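Cysteine desulfurase (PDB 5VPR) probably removes sulfur from L-cysteine to give L-alanine and hands it to a carrier, using pyridoxal 5'-phosphate as cofactor. Local coordinates at residues Pro213-Asp218 with Asn337-Val342; Phe344-Ile349 with Glu404-Ala409. All coordinates share one frame; numbering follows the deposited sequence.

Contact 1: Pro213-Asp218 with Asn337-Val342; sequences PHFEID and NRAGVV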
# COMPACT_ATOMS: atom_id res chain seq x y z
N PRO A 213 2.90 1.37 4.30
CA PRO A 213 3.70 2.60 4.46
C PRO A 213 3.33 3.41 5.69
O PRO A 213 4.06 4.35 6.02
CB PRO A 213 3.40 3.41 3.18
CG PRO A 213 2.80 2.44 2.23
CD PRO A 213 2.07 1.43 3.09
N HIS A 214 2.23 3.10 6.37
CA HIS A 214 1.64 4.06 7.30
C HIS A 214 1.52 3.60 8.74
O HIS A 214 1.56 4.44 9.64
CB HIS A 214 0.26 4.49 6.80
CG HIS A 214 0.33 5.25 5.52
ND1 HIS A 214 0.92 6.49 5.44
CD2 HIS A 214 -0.04 4.93 4.26
CE1 HIS A 214 0.87 6.92 4.19
NE2 HIS A 214 0.29 5.99 3.46
N PHE A 215 1.37 2.30 9.01
CA PHE A 215 1.34 1.87 10.40
C PHE A 215 1.81 0.43 10.50
O PHE A 215 1.88 -0.30 9.51
CB PHE A 215 -0.05 2.03 11.04
CG PHE A 215 -1.18 1.60 10.16
CD1 PHE A 215 -1.92 2.55 9.47
CD2 PHE A 215 -1.51 0.27 10.04
CE1 PHE A 215 -2.98 2.17 8.67
CE2 PHE A 215 -2.57 -0.13 9.23
CZ PHE A 215 -3.31 0.83 8.55
N GLU A 216 2.14 0.05 11.73
CA GLU A 216 2.81 -1.23 11.95
C GLU A 216 1.90 -2.39 11.59
O GLU A 216 0.70 -2.36 11.85
CB GLU A 216 3.26 -1.34 13.41
CG GLU A 216 3.85 -2.71 13.75
CD GLU A 216 4.61 -2.73 15.07
OE1 GLU A 216 5.15 -1.67 15.45
OE2 GLU A 216 4.67 -3.82 15.70
N ILE A 217 2.49 -3.42 10.99
CA ILE A 217 1.79 -4.64 10.59
C ILE A 217 2.31 -5.79 11.44
O ILE A 217 3.53 -5.96 11.59
CB ILE A 217 2.01 -4.93 9.09
CG1 ILE A 217 1.51 -3.77 8.22
CG2 ILE A 217 1.38 -6.28 8.70
CD1 ILE A 217 0.06 -3.44 8.41
N ASP A 218 1.40 -6.59 11.99
CA ASP A 218 1.73 -7.83 12.71
C ASP A 218 0.79 -8.90 12.18
O ASP A 218 -0.35 -9.03 12.65
CB ASP A 218 1.58 -7.66 14.23
CG ASP A 218 2.05 -8.89 15.03
OD1 ASP A 218 2.08 -10.02 14.50
OD2 ASP A 218 2.40 -8.71 16.22
N ASN A 337 -12.03 7.13 10.15
CA ASN A 337 -10.63 6.87 10.47
C ASN A 337 -9.86 6.64 9.18
O ASN A 337 -10.19 5.73 8.41
CB ASN A 337 -10.55 5.67 11.42
CG ASN A 337 -9.12 5.21 11.69
OD1 ASN A 337 -8.17 5.97 11.55
ND2 ASN A 337 -8.98 3.95 12.09
N ARG A 338 -8.85 7.46 8.91
CA ARG A 338 -8.18 7.44 7.62
C ARG A 338 -6.67 7.48 7.80
O ARG A 338 -6.16 7.99 8.80
CB ARG A 338 -8.61 8.61 6.73
CG ARG A 338 -10.09 8.63 6.42
CD ARG A 338 -10.40 9.57 5.26
NE ARG A 338 -9.71 10.85 5.39
CZ ARG A 338 -10.09 11.82 6.21
NH1 ARG A 338 -11.15 11.66 6.99
NH2 ARG A 338 -9.40 12.94 6.25
N ALA A 339 -5.97 6.93 6.82
CA ALA A 339 -4.51 6.85 6.82
C ALA A 339 -4.00 7.70 5.66
O ALA A 339 -4.10 7.30 4.50
CB ALA A 339 -4.03 5.41 6.72
N GLY A 340 -3.49 8.88 5.99
CA GLY A 340 -2.65 9.66 5.10
C GLY A 340 -3.30 10.26 3.87
O GLY A 340 -2.58 10.67 2.96
N VAL A 341 -4.63 10.35 3.81
CA VAL A 341 -5.31 10.80 2.59
C VAL A 341 -6.42 11.78 2.97
O VAL A 341 -7.31 11.43 3.76
CB VAL A 341 -5.92 9.62 1.80
CG1 VAL A 341 -6.68 10.14 0.60
CG2 VAL A 341 -4.83 8.61 1.36
N VAL A 342 -6.39 12.99 2.40
CA VAL A 342 -7.52 13.92 2.40
C VAL A 342 -8.05 14.02 0.97
O VAL A 342 -7.35 14.54 0.08
CB VAL A 342 -7.15 15.33 2.89
CG1 VAL A 342 -8.42 16.09 3.30
CG2 VAL A 342 -6.14 15.30 3.99
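The methyl group of A339 is met by two consecutive side chains of the facing loop, H214 and F215. Traced outward, H214 begins with its CB 4.4 Å from A339 CB. The imidazole then turns off from the methyl, with P213 CB offset over one face, 3.9 Å above the plane. ND1, next to CG, is hydrogen-bonded to E312 in helix 305-324, while NE2 on the outer edge makes a weak bond to Q210. H214 CE1 faces the G340 backbone loosely, 4.6 Å from G340 CA. The closer apolar touch belongs to F215, whose CE1 lies 3.9 Å from A339 CB. With chi1 at 43°, the F215 ring presents its edge, nearly in plane, to the methyl. R338 sets out away from the loop; its NE donates to V341 O at 3.0 Å, almost straight (176°), spanning the turn at G340. The loop between strand 203-207 and helix 219-222 here meets the turn into strand 341-345, consistent with the seam between large and small domains of fold-type I enzymes. Between the segments the chemistry is therefore apolar and non-directional; E312 and, weakly, Q210 satisfy H214, and V341 O and Q320 satisfy R338.

Contact 2: Phe344-Ile349 with Glu404-Ala409; sequences FNLSGI and EGVKKA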
# COMPACT_ATOMS: atom_id res chain seq x y z
N PHE A 344 -11.14 15.69 -1.38
CA PHE A 344 -12.05 16.82 -1.30
C PHE A 344 -12.48 17.25 -2.69
O PHE A 344 -11.89 16.87 -3.71
CB PHE A 344 -11.43 18.00 -0.53
CG PHE A 344 -10.17 18.55 -1.15
CD1 PHE A 344 -10.21 19.64 -2.00
CD2 PHE A 344 -8.93 17.98 -0.85
CE1 PHE A 344 -9.04 20.15 -2.57
CE2 PHE A 344 -7.76 18.49 -1.41
CZ PHE A 344 -7.82 19.58 -2.27
N ASN A 345 -13.55 18.04 -2.72
CA ASN A 345 -14.05 18.67 -3.94
C ASN A 345 -14.47 20.09 -3.58
O ASN A 345 -14.91 20.35 -2.46
CB ASN A 345 -15.23 17.90 -4.54
N LEU A 346 -14.30 21.00 -4.54
CA LEU A 346 -14.80 22.36 -4.39
C LEU A 346 -16.24 22.44 -4.91
O LEU A 346 -16.62 21.71 -5.83
CB LEU A 346 -13.92 23.35 -5.15
CG LEU A 346 -12.55 23.61 -4.52
CD1 LEU A 346 -11.74 24.55 -5.39
CD2 LEU A 346 -12.70 24.16 -3.11
N SER A 347 -17.01 23.35 -4.31
CA SER A 347 -18.46 23.33 -4.48
C SER A 347 -18.87 23.57 -5.93
O SER A 347 -19.65 22.80 -6.51
CB SER A 347 -19.12 24.37 -3.57
OG SER A 347 -18.95 25.67 -4.08
N GLY A 348 -18.38 24.65 -6.54
CA GLY A 348 -18.78 25.02 -7.88
C GLY A 348 -17.83 24.63 -9.00
O GLY A 348 -17.98 25.14 -10.11
N ILE A 349 -16.87 23.75 -8.74
CA ILE A 349 -15.88 23.35 -9.74
C ILE A 349 -16.09 21.87 -10.04
O ILE A 349 -15.97 21.02 -9.15
CB ILE A 349 -14.44 23.62 -9.26
CG1 ILE A 349 -14.24 25.10 -8.94
CG2 ILE A 349 -13.44 23.15 -10.31
CD1 ILE A 349 -14.84 26.04 -9.97
N GLU A 404 -3.53 27.50 0.57
CA GLU A 404 -3.55 28.76 -0.17
C GLU A 404 -3.68 28.51 -1.67
O GLU A 404 -4.33 29.30 -2.37
CB GLU A 404 -2.29 29.58 0.12
CG GLU A 404 -2.19 30.03 1.57
CD GLU A 404 -3.44 30.78 2.03
OE1 GLU A 404 -3.68 31.90 1.52
OE2 GLU A 404 -4.19 30.24 2.89
N GLY A 405 -3.09 27.42 -2.16
CA GLY A 405 -3.24 27.08 -3.57
C GLY A 405 -4.67 26.75 -3.94
O GLY A 405 -5.15 27.11 -5.02
N VAL A 406 -5.38 26.05 -3.05
CA VAL A 406 -6.76 25.67 -3.34
C VAL A 406 -7.66 26.90 -3.35
O VAL A 406 -8.52 27.06 -4.23
CB VAL A 406 -7.24 24.60 -2.34
CG1 VAL A 406 -8.75 24.47 -2.38
CG2 VAL A 406 -6.59 23.25 -2.65
N LYS A 407 -7.49 27.80 -2.37
CA LYS A 407 -8.22 29.06 -2.38
C LYS A 407 -7.96 29.84 -3.66
O LYS A 407 -8.89 30.39 -4.27
CB LYS A 407 -7.83 29.91 -1.17
CG LYS A 407 -8.19 29.27 0.16
CD LYS A 407 -7.75 30.13 1.34
CE LYS A 407 -7.96 29.37 2.66
NZ LYS A 407 -7.88 30.28 3.84
N LYS A 408 -6.70 29.90 -4.10
CA LYS A 408 -6.38 30.65 -5.32
C LYS A 408 -7.04 30.01 -6.53
O LYS A 408 -7.57 30.72 -7.40
CB LYS A 408 -4.86 30.74 -5.50
CG LYS A 408 -4.41 31.32 -6.82
CD LYS A 408 -2.89 31.51 -6.85
CE LYS A 408 -2.42 32.00 -8.23
NZ LYS A 408 -0.97 32.34 -8.30
N ALA A 409 -7.05 28.67 -6.59
CA ALA A 409 -7.67 27.97 -7.71
C ALA A 409 -9.15 28.30 -7.83
O ALA A 409 -9.65 28.58 -8.93
CB ALA A 409 -7.48 26.46 -7.53
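V406 carries the close packing by dividing its two methyls between F344 and L346. One branch, CG2, approaches the far end of the phenyl ring, 3.9 Å from F344 CZ and 4.0 Å from F344 CE1, at a slant to the ring. The other, CG1, lies 4.0 Å from L346 CD2, where the two side chains meet at an angle. V406 can straddle the pair because CG1 is anti to its backbone N (chi1 165°), which leaves CG2 anti to the carbonyl carbon. L329 and I326, from the loop before the sheet, touch F344 and V406 respectively and extend this apolar patch. One helical turn on, the two segments draw apart: A409 CB stays 5.1 Å from L346 CD1 and packs on I358 of helix 352-361, and I349 touches V355 and L413. The outer side of the helix is polar. There K407 points away from the strand, with NZ in a long salt bridge of 3.8 Å to E404 OE2, and K408 is exposed, as are S347 and G348 on the loop. A terminal helix packed against the end of an antiparallel strand and the loop that follows it is consistent with the small C-terminal domain of fold-type I pyridoxal-phosphate enzymes.

In the fold
Strand 341-345 joins the two contacts, which involve its opposite ends and lie in series along the chain with centres about 26 Å apart. Contact 1 lies near the centre of the molecule, its centre about 9 Å from that of the chain, and brings the turn entering the strand against a loop following strand 203-207, so it joins loops belonging to the large-sheet and small-sheet parts of the chain. Contact 2, its centre about 28 Å from that of the chain, stays within the smaller unit, where the strand's exit meets helix 396-413. Both are buried and apolar where they touch; contact 1 has hydrogen-bonded histidine and arginine ends beside it, whereas contact 2 gives way to charged, exposed residues.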